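Local coordinates for protein putative branched-chain-amino-acid aminotransferase (Thermotoga maritima MSB8, PDB 3CSW) that probably catalyses the pyridoxal-phosphate-dependent transfer of the amino group of leucine, isoleucine or valine to 2-oxoglutarate, at residues R47-A52 with E269-F274; E206-L211 with E234-H239; K213-P218 with T264-E269. One frame throughout, in Å; residues are numbered along the deposited sequence.

Contact 1. Residues R47-A52 with E269-F274; sequences RTYSRA and ENFEPF
Tyr49 reaches from the tip of a beta hairpin to Phe271 and Glu272 on helix 262-276, an example of one aromatic side chain spanning two lobes of a class-IV aminotransferase. The hairpin joins strands 42-49 and 52-53 through a type I' turn, closed by two backbone bonds between Tyr49 and Ala52. From CB, which points at the helix, the ring follows with CG anti to the carbonyl carbon (chi1 -69°). Tyr49 CD1 passes Glu272 CD at 3.9 Å, and Tyr49 CE1 lies 3.7 Å from Glu272 OE1. The carboxylate plane is turned 46° from the ring, and the two meet by van der Waals contact, without a hydrogen bond. At the tip, Tyr49 OH meets Phe271 CE2 at 3.6 Å, lying in the plane of that ring at its edge while the two side chains cross at about a right angle.

Arg47 lies along one face of the tyrosine, its guanidinium centred beneath Tyr49 CE1, and Phe54 packs edge-to-face with the same ring. With an alanine in place of Tyr49, the edge of Phe271 and the chain of Glu272 would probably lose their partner in the hairpin, and the Arg47 guanidinium the ring it lies against. That guanidinium is fixed in its rotation from the side: Arg47 NE and NH2 both donate to Thr48 O, each at 2.9 Å, with the oxygen 1° out of the guanidinium plane.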
loop_
_atom_site.group_PDB
_atom_site.type_symbol
_atom_site.label_atom_id
_atom_site.label_comp_id
_atom_site.label_asym_id
_atom_site.label_seq_id
_atom_site.Cartn_x
_atom_site.Cartn_y
_atom_site.Cartn_z
ATOM N N ARG A 47 7.611 2.184 35.578
ATOM C CA ARG A 47 6.969 2.572 36.834
ATOM C C ARG A 47 7.497 1.674 37.937
ATOM O O ARG A 47 8.149 0.680 37.667
ATOM C CB ARG A 47 5.450 2.469 36.757
ATOM C CG ARG A 47 4.902 1.052 36.669
ATOM C CD ARG A 47 3.452 1.012 37.117
ATOM N NE ARG A 47 3.397 1.104 38.562
ATOM C CZ ARG A 47 2.282 1.229 39.267
ATOM N NH1 ARG A 47 1.093 1.309 38.670
ATOM N NH2 ARG A 47 2.363 1.268 40.588
ATOM N N THR A 48 7.215 2.037 39.185
ATOM C CA THR A 48 7.588 1.226 40.320
ATOM C C THR A 48 6.357 0.587 40.955
ATOM O O THR A 48 5.244 1.080 40.806
ATOM C CB THR A 48 8.273 2.064 41.415
ATOM O OG1 THR A 48 7.371 3.094 41.835
ATOM C CG2 THR A 48 9.579 2.701 40.897
ATOM N N TYR A 49 6.599 -0.545 41.615
ATOM C CA TYR A 49 5.670 -1.161 42.570
ATOM C C TYR A 49 6.474 -1.257 43.864
ATOM O O TYR A 49 7.607 -1.749 43.864
ATOM C CB TYR A 49 5.179 -2.528 42.118
ATOM C CG TYR A 49 4.257 -2.478 40.913
ATOM C CD1 TYR A 49 2.921 -2.074 41.029
ATOM C CD2 TYR A 49 4.712 -2.851 39.653
ATOM C CE1 TYR A 49 2.064 -2.039 39.904
ATOM C CE2 TYR A 49 3.871 -2.816 38.527
ATOM C CZ TYR A 49 2.562 -2.403 38.654
ATOM O OH TYR A 49 1.772 -2.386 37.526
ATOM N N SER A 50 5.911 -0.729 44.947
ATOM C CA SER A 50 6.617 -0.615 46.230
ATOM C C SER A 50 7.940 0.105 46.073
ATOM O O SER A 50 8.918 -0.221 46.758
ATOM C CB SER A 50 6.846 -1.986 46.874
ATOM O OG SER A 50 5.607 -2.614 47.155
ATOM N N ARG A 51 7.971 1.073 45.157
ATOM C CA ARG A 51 9.150 1.891 44.928
ATOM C C ARG A 51 10.308 1.105 44.301
ATOM O O ARG A 51 11.427 1.628 44.182
ATOM C CB ARG A 51 9.556 2.596 46.239
ATOM C CG ARG A 51 8.347 3.319 46.898
ATOM C CD ARG A 51 8.571 3.769 48.329
ATOM N NE ARG A 51 9.767 4.597 48.465
ATOM C CZ ARG A 51 10.904 4.208 49.045
ATOM N NH1 ARG A 51 11.046 2.984 49.558
ATOM N NH2 ARG A 51 11.922 5.059 49.114
ATOM N N ALA A 52 10.028 -0.133 43.878
ATOM C CA ALA A 52 10.991 -0.960 43.130
ATOM C C ALA A 52 10.701 -0.856 41.626
ATOM O O ALA A 52 9.554 -1.050 41.208
ATOM C CB ALA A 52 10.909 -2.413 43.573
ATOM N N GLU A 269 -8.047 -7.201 38.076
ATOM C CA GLU A 269 -7.913 -7.487 39.492
ATOM C C GLU A 269 -6.709 -8.409 39.758
ATOM O O GLU A 269 -6.029 -8.259 40.772
ATOM C CB GLU A 269 -9.227 -7.996 40.103
ATOM C CG GLU A 269 -9.696 -9.376 39.662
ATOM C CD GLU A 269 -11.164 -9.687 40.070
ATOM O OE1 GLU A 269 -11.962 -8.725 40.242
ATOM O OE2 GLU A 269 -11.518 -10.896 40.186
ATOM N N ASN A 270 -6.418 -9.314 38.822
ATOM C CA ASN A 270 -5.300 -10.252 38.961
ATOM C C ASN A 270 -3.952 -9.755 38.458
ATOM O O ASN A 270 -2.927 -10.395 38.706
ATOM C CB ASN A 270 -5.662 -11.566 38.264
ATOM C CG ASN A 270 -6.686 -12.378 39.062
ATOM O OD1 ASN A 270 -6.341 -12.931 40.090
ATOM N ND2 ASN A 270 -7.934 -12.439 38.599
ATOM N N PHE A 271 -3.947 -8.611 37.761
ATOM C CA PHE A 271 -2.732 -8.099 37.108
ATOM C C PHE A 271 -1.574 -7.864 38.082
ATOM O O PHE A 271 -0.504 -8.463 37.950
ATOM C CB PHE A 271 -3.025 -6.811 36.303
ATOM C CG PHE A 271 -1.822 -6.264 35.585
ATOM C CD1 PHE A 271 -1.392 -6.830 34.391
ATOM C CD2 PHE A 271 -1.088 -5.220 36.120
ATOM C CE1 PHE A 271 -0.266 -6.355 33.747
ATOM C CE2 PHE A 271 0.040 -4.740 35.466
ATOM C CZ PHE A 271 0.449 -5.302 34.290
ATOM N N GLU A 272 -1.788 -6.991 39.057
ATOM C CA GLU A 272 -0.725 -6.610 39.989
ATOM C C GLU A 272 -0.154 -7.793 40.805
ATOM O O GLU A 272 1.072 -7.957 40.855
ATOM C CB GLU A 272 -1.176 -5.455 40.883
ATOM C CG GLU A 272 -0.038 -4.818 41.677
ATOM C CD GLU A 272 -0.418 -3.497 42.336
ATOM O OE1 GLU A 272 -1.118 -2.684 41.689
ATOM O OE2 GLU A 272 0.015 -3.261 43.489
ATOM N N PRO A 273 -1.016 -8.607 41.451
ATOM C CA PRO A 273 -0.462 -9.783 42.116
ATOM C C PRO A 273 0.299 -10.725 41.190
ATOM O O PRO A 273 1.317 -11.267 41.590
ATOM C CB PRO A 273 -1.689 -10.481 42.739
ATOM C CG PRO A 273 -2.852 -9.858 42.146
ATOM C CD PRO A 273 -2.460 -8.484 41.697
ATOM N N PHE A 274 -0.174 -10.915 39.964
ATOM C CA PHE A 274 0.523 -11.776 39.005
ATOM C C PHE A 274 1.906 -11.214 38.623
ATOM O O PHE A 274 2.900 -11.927 38.647
ATOM C CB PHE A 274 -0.342 -11.989 37.758
ATOM C CG PHE A 274 0.325 -12.805 36.679
ATOM C CD1 PHE A 274 0.262 -14.194 36.697
ATOM C CD2 PHE A 274 1.010 -12.179 35.629
ATOM C CE1 PHE A 274 0.888 -14.955 35.686
ATOM C CE2 PHE A 274 1.652 -12.931 34.640
ATOM C CZ PHE A 274 1.568 -14.322 34.663
#

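Contact 2. Residues E206-L211 with E234-H239; sequences ENVIKL and EMFLTH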
loop_
_atom_site.group_PDB
_atom_site.type_symbol
_atom_site.label_atom_id
_atom_site.label_comp_id
_atom_site.label_asym_id
_atom_site.label_seq_id
_atom_site.Cartn_x
_atom_site.Cartn_y
_atom_site.Cartn_z
ATOM N N GLU A 206 2.571 -8.167 27.036
ATOM C CA GLU A 206 3.212 -9.445 27.225
ATOM C C GLU A 206 2.742 -10.103 28.520
ATOM O O GLU A 206 2.357 -11.271 28.508
ATOM C CB GLU A 206 4.726 -9.195 27.236
ATOM C CG GLU A 206 5.685 -10.330 27.543
ATOM C CD GLU A 206 7.090 -9.738 27.878
ATOM O OE1 GLU A 206 7.764 -9.146 26.987
ATOM O OE2 GLU A 206 7.479 -9.801 29.058
ATOM N N ASN A 207 2.766 -9.344 29.620
ATOM C CA ASN A 207 2.314 -9.815 30.931
ATOM C C ASN A 207 0.851 -10.200 30.979
ATOM O O ASN A 207 0.490 -11.188 31.638
ATOM C CB ASN A 207 2.609 -8.776 32.012
ATOM C CG ASN A 207 4.039 -8.864 32.524
ATOM O OD1 ASN A 207 4.441 -9.872 33.107
ATOM N ND2 ASN A 207 4.793 -7.800 32.345
ATOM N N VAL A 208 0.010 -9.431 30.277
ATOM C CA VAL A 208 -1.426 -9.709 30.214
ATOM C C VAL A 208 -1.692 -11.006 29.446
ATOM O O VAL A 208 -2.552 -11.769 29.848
ATOM C CB VAL A 208 -2.213 -8.511 29.621
ATOM C CG1 VAL A 208 -3.676 -8.879 29.307
ATOM C CG2 VAL A 208 -2.129 -7.312 30.601
ATOM N N ILE A 209 -0.945 -11.258 28.369
ATOM C CA ILE A 209 -1.066 -12.514 27.598
ATOM C C ILE A 209 -0.737 -13.721 28.491
ATOM O O ILE A 209 -1.482 -14.732 28.518
ATOM C CB ILE A 209 -0.187 -12.489 26.305
ATOM C CG1 ILE A 209 -0.769 -11.485 25.305
ATOM C CG2 ILE A 209 -0.105 -13.885 25.636
ATOM C CD1 ILE A 209 0.132 -11.150 24.131
ATOM N N LYS A 210 0.348 -13.602 29.259
ATOM C CA LYS A 210 0.733 -14.644 30.213
ATOM C C LYS A 210 -0.286 -14.812 31.332
ATOM O O LYS A 210 -0.563 -15.933 31.762
ATOM C CB LYS A 210 2.119 -14.356 30.798
ATOM C CG LYS A 210 3.194 -14.380 29.745
ATOM C CD LYS A 210 4.584 -14.295 30.336
ATOM C CE LYS A 210 5.591 -13.883 29.247
ATOM N NZ LYS A 210 6.931 -14.496 29.421
ATOM N N LEU A 211 -0.816 -13.707 31.832
ATOM C CA LEU A 211 -1.858 -13.761 32.856
ATOM C C LEU A 211 -3.105 -14.432 32.304
ATOM O O LEU A 211 -3.721 -15.264 32.983
ATOM C CB LEU A 211 -2.210 -12.362 33.366
ATOM C CG LEU A 211 -3.389 -12.225 34.330
ATOM C CD1 LEU A 211 -3.137 -12.977 35.622
ATOM C CD2 LEU A 211 -3.651 -10.761 34.599
ATOM N N GLU A 234 -15.956 -6.839 24.674
ATOM C CA GLU A 234 -15.161 -6.011 25.563
ATOM C C GLU A 234 -13.964 -5.470 24.810
ATOM O O GLU A 234 -13.529 -6.059 23.846
ATOM C CB GLU A 234 -14.622 -6.803 26.789
ATOM C CG GLU A 234 -15.598 -7.759 27.443
ATOM C CD GLU A 234 -15.034 -8.495 28.659
ATOM O OE1 GLU A 234 -14.235 -7.907 29.405
ATOM O OE2 GLU A 234 -15.438 -9.656 28.891
HETATM N N MSE A 235 -13.422 -4.359 25.301
HETATM C CA MSE A 235 -12.176 -3.790 24.814
HETATM C C MSE A 235 -11.410 -3.157 25.980
HETATM O O MSE A 235 -12.014 -2.662 26.932
HETATM C CB MSE A 235 -12.483 -2.768 23.719
HETATM C CG MSE A 235 -11.280 -2.014 23.147
HETATM SE SE MSE A 235 -11.789 -0.770 21.751
HETATM C CE MSE A 235 -10.107 -0.139 21.344
ATOM N N PHE A 236 -10.080 -3.233 25.938
ATOM C CA PHE A 236 -9.223 -2.582 26.939
ATOM C C PHE A 236 -7.836 -2.263 26.372
ATOM O O PHE A 236 -7.439 -2.794 25.318
ATOM C CB PHE A 236 -9.145 -3.377 28.264
ATOM C CG PHE A 236 -8.390 -4.713 28.196
ATOM C CD1 PHE A 236 -7.003 -4.757 28.329
ATOM C CD2 PHE A 236 -9.082 -5.919 28.079
ATOM C CE1 PHE A 236 -6.318 -5.971 28.297
ATOM C CE2 PHE A 236 -8.408 -7.137 28.054
ATOM C CZ PHE A 236 -7.014 -7.159 28.159
ATOM N N LEU A 237 -7.137 -1.370 27.079
ATOM C CA LEU A 237 -5.796 -0.939 26.741
ATOM C C LEU A 237 -4.811 -1.409 27.793
ATOM O O LEU A 237 -5.181 -1.641 28.948
ATOM C CB LEU A 237 -5.716 0.588 26.664
ATOM C CG LEU A 237 -6.763 1.335 25.848
ATOM C CD1 LEU A 237 -6.603 2.854 26.031
ATOM C CD2 LEU A 237 -6.706 0.907 24.367
ATOM N N THR A 238 -3.546 -1.529 27.404
ATOM C CA THR A 238 -2.483 -1.854 28.347
ATOM C C THR A 238 -1.303 -0.890 28.164
ATOM O O THR A 238 -0.861 -0.654 27.053
ATOM C CB THR A 238 -1.995 -3.339 28.171
ATOM O OG1 THR A 238 -1.398 -3.515 26.880
ATOM C CG2 THR A 238 -3.146 -4.326 28.321
ATOM N N HIS A 239 -0.797 -0.333 29.254
ATOM C CA HIS A 239 0.428 0.468 29.214
ATOM C C HIS A 239 1.087 0.509 30.596
ATOM O O HIS A 239 0.447 0.255 31.593
ATOM C CB HIS A 239 0.183 1.885 28.639
ATOM C CG HIS A 239 -0.773 2.732 29.424
ATOM N ND1 HIS A 239 -0.356 3.750 30.265
ATOM C CD2 HIS A 239 -2.125 2.736 29.471
ATOM C CE1 HIS A 239 -1.413 4.334 30.801
ATOM N NE2 HIS A 239 -2.498 3.740 30.343
#
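Val208 pushes its two methyls from a helix into the side chains of Phe236 and Thr238, two residues apart on one strand. CG1, placed anti to the backbone N (chi1 169°), comes at the ring edge of Phe236 head-on, with Val208 CG1 3.9 Å from Phe236 CZ. The other branch serves the neighbouring residue: Val208 CG2 lies 3.9 Å from Thr238 CG2. That threonine methyl itself sits at the edge of the Phe236 ring, in its plane, and the three side chains close into a buried apolar cluster that Val244 of the next strand extends. Phe183 stacks on Phe236 from strand 181-186.

The helix belongs to a beta-alpha-beta crossover: helix 203-214 links the parallel strands 189-193 and 219-222 and lays one side against the mixed sheet that includes strand 234-239.

Another side of the helix is more open to solvent and carries charge. Glu206 and Lys210 are partly exposed and take no part in the contact with the strand; the first forms a salt bridge with Lys58, the second with Glu280. Asn207, by contrast, is buried, its OD1 accepting from Asn281 ND2. At the strand's far end His239 belongs to the pyridoxal-phosphate pocket, and the side chain of Thr238 lies about 5 Å from the bound cofactor.

Contact 3. Residues K213-P218 with T264-E269; sequences KSLEIP and TATLME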
loop_
_atom_site.group_PDB
_atom_site.type_symbol
_atom_site.label_atom_id
_atom_site.label_comp_id
_atom_site.label_asym_id
_atom_site.label_seq_id
_atom_site.Cartn_x
_atom_site.Cartn_y
_atom_site.Cartn_z
ATOM N N LYS A 213 -3.377 -16.652 29.987
ATOM C CA LYS A 213 -3.072 -18.080 29.905
ATOM C C LYS A 213 -3.085 -18.781 31.267
ATOM O O LYS A 213 -3.598 -19.877 31.389
ATOM C CB LYS A 213 -1.744 -18.297 29.185
ATOM C CG LYS A 213 -1.841 -17.933 27.705
ATOM C CD LYS A 213 -0.518 -18.021 27.013
ATOM C CE LYS A 213 -0.634 -17.658 25.550
ATOM N NZ LYS A 213 0.727 -17.384 25.014
ATOM N N SER A 214 -2.553 -18.122 32.291
ATOM C CA SER A 214 -2.538 -18.674 33.628
ATOM C C SER A 214 -3.973 -18.823 34.145
ATOM O O SER A 214 -4.258 -19.734 34.924
ATOM C CB SER A 214 -1.714 -17.811 34.582
ATOM O OG SER A 214 -2.454 -16.690 35.046
ATOM N N LEU A 215 -4.875 -17.947 33.697
ATOM C CA LEU A 215 -6.284 -18.031 34.075
ATOM C C LEU A 215 -7.120 -18.911 33.126
ATOM O O LEU A 215 -8.330 -18.974 33.255
ATOM C CB LEU A 215 -6.885 -16.635 34.186
ATOM C CG LEU A 215 -6.276 -15.701 35.240
ATOM C CD1 LEU A 215 -6.838 -14.300 35.052
ATOM C CD2 LEU A 215 -6.556 -16.215 36.655
ATOM N N GLU A 216 -6.471 -19.616 32.200
ATOM C CA GLU A 216 -7.160 -20.472 31.224
ATOM C C GLU A 216 -8.147 -19.709 30.312
ATOM O O GLU A 216 -9.130 -20.273 29.823
ATOM C CB GLU A 216 -7.807 -21.688 31.929
ATOM C CG GLU A 216 -6.778 -22.602 32.669
ATOM N N ILE A 217 -7.857 -18.429 30.070
ATOM C CA ILE A 217 -8.582 -17.617 29.086
ATOM C C ILE A 217 -7.896 -17.869 27.732
ATOM O O ILE A 217 -6.687 -17.722 27.626
ATOM C CB ILE A 217 -8.525 -16.109 29.447
ATOM C CG1 ILE A 217 -9.176 -15.878 30.828
ATOM C CG2 ILE A 217 -9.202 -15.250 28.353
ATOM C CD1 ILE A 217 -8.926 -14.482 31.436
ATOM N N PRO A 218 -8.648 -18.277 26.699
ATOM C CA PRO A 218 -8.035 -18.422 25.368
ATOM C C PRO A 218 -7.533 -17.080 24.812
ATOM O O PRO A 218 -8.240 -16.062 24.923
ATOM C CB PRO A 218 -9.181 -18.939 24.489
ATOM C CG PRO A 218 -10.296 -19.302 25.413
ATOM C CD PRO A 218 -10.090 -18.579 26.691
ATOM N N THR A 264 -12.203 -8.541 31.285
ATOM C CA THR A 264 -11.397 -7.353 31.609
ATOM C C THR A 264 -11.239 -7.201 33.109
ATOM O O THR A 264 -10.140 -6.876 33.602
ATOM C CB THR A 264 -12.043 -6.050 31.107
ATOM O OG1 THR A 264 -12.338 -6.157 29.707
ATOM C CG2 THR A 264 -11.142 -4.817 31.372
ATOM N N ALA A 265 -12.344 -7.426 33.823
ATOM C CA ALA A 265 -12.406 -7.314 35.277
ATOM C C ALA A 265 -11.510 -8.344 35.979
ATOM O O ALA A 265 -10.822 -7.995 36.919
ATOM C CB ALA A 265 -13.884 -7.431 35.765
ATOM N N THR A 266 -11.508 -9.596 35.530
ATOM C CA THR A 266 -10.629 -10.600 36.106
ATOM C C THR A 266 -9.169 -10.274 35.853
ATOM O O THR A 266 -8.322 -10.435 36.741
ATOM C CB THR A 266 -10.851 -11.979 35.507
ATOM O OG1 THR A 266 -12.247 -12.207 35.359
ATOM C CG2 THR A 266 -10.271 -13.051 36.431
ATOM N N LEU A 267 -8.866 -9.851 34.630
ATOM C CA LEU A 267 -7.490 -9.534 34.269
ATOM C C LEU A 267 -6.985 -8.352 35.094
ATOM O O LEU A 267 -5.858 -8.400 35.604
ATOM C CB LEU A 267 -7.331 -9.281 32.755
ATOM C CG LEU A 267 -7.556 -10.507 31.854
ATOM C CD1 LEU A 267 -7.755 -10.116 30.384
ATOM C CD2 LEU A 267 -6.434 -11.554 31.994
HETATM N N MSE A 268 -7.804 -7.317 35.275
HETATM C CA MSE A 268 -7.294 -6.139 35.987
HETATM C C MSE A 268 -7.205 -6.349 37.501
HETATM O O MSE A 268 -6.337 -5.784 38.138
HETATM C CB MSE A 268 -7.997 -4.824 35.574
HETATM C CG MSE A 268 -9.348 -4.560 36.082
HETATM SE SE MSE A 268 -10.069 -2.856 35.398
HETATM C CE MSE A 268 -8.919 -1.670 36.238
ATOM N N GLU A 269 -8.047 -7.201 38.076
ATOM C CA GLU A 269 -7.913 -7.487 39.492
ATOM C C GLU A 269 -6.709 -8.409 39.758
ATOM O O GLU A 269 -6.029 -8.259 40.772
ATOM C CB GLU A 269 -9.227 -7.996 40.103
ATOM C CG GLU A 269 -9.696 -9.376 39.662
ATOM C CD GLU A 269 -11.164 -9.687 40.070
ATOM O OE1 GLU A 269 -11.962 -8.725 40.242
ATOM O OE2 GLU A 269 -11.518 -10.896 40.186
#
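Leu215 and Ile217 close on Leu267 and Thr266 through methyl groups alone. Leu267 CD2 faces both, completing a triangle of methyls: 3.9 Å from Ile217 CD1 and 4.1 Å from Leu215 CD1. Leu215 CD1 has a second neighbour, Thr266 CG2, at 3.9 Å, and the two side chains run alongside each other, pointing opposite ways.

One shell out, the backbone explains how two residues so close in sequence can face the same helix. Helix 203-214 ends in a Schellman motif, with Glu216 at positive phi as the C' residue, Glu216 N bonded to Lys213 O and Ile217 N to Ala212 O. The reversal brings Ile217 back against Ala212, the apolar pairing familiar from this motif. On the other helix, Thr266 OG1 hydrogen-bonds to Pro262 O; its methyl, anti to the backbone N (chi1 of OG1 -42°), is left to meet Leu215. Leu190 of strand 189-193 touches both Ile217 and Leu267, while Phe236 and Leu211 also pack on Leu267.

No hydrogen bond or charge pair crosses between the segments, so the attachment here probably rests on dispersion and the partial burial of aliphatic groups, Leu267 being the buried one.

How the contacts relate
From the N terminus, the hairpin of 47-52 comes first, and contact 1 closes a loop of 216 residues when the chain returns at 269-274. Contacts 2 and 3 are nested inside it and cross each other: 206-211 and 213-218 come first, then 234-239 and 264-269 answer in the same order. Helix 203-214 serves contacts 2 and 3, helix 262-276 contacts 1 and 3. The pieces also meet directly: Phe271 CE1 lies 3.8 Å from Val208 CG2, and Glu234 OE1 is 2.6 Å from Thr264 OG1, a probable hydrogen bond. Two helices and a sheet are thus tied together, with the hairpin joined on from the other lobe.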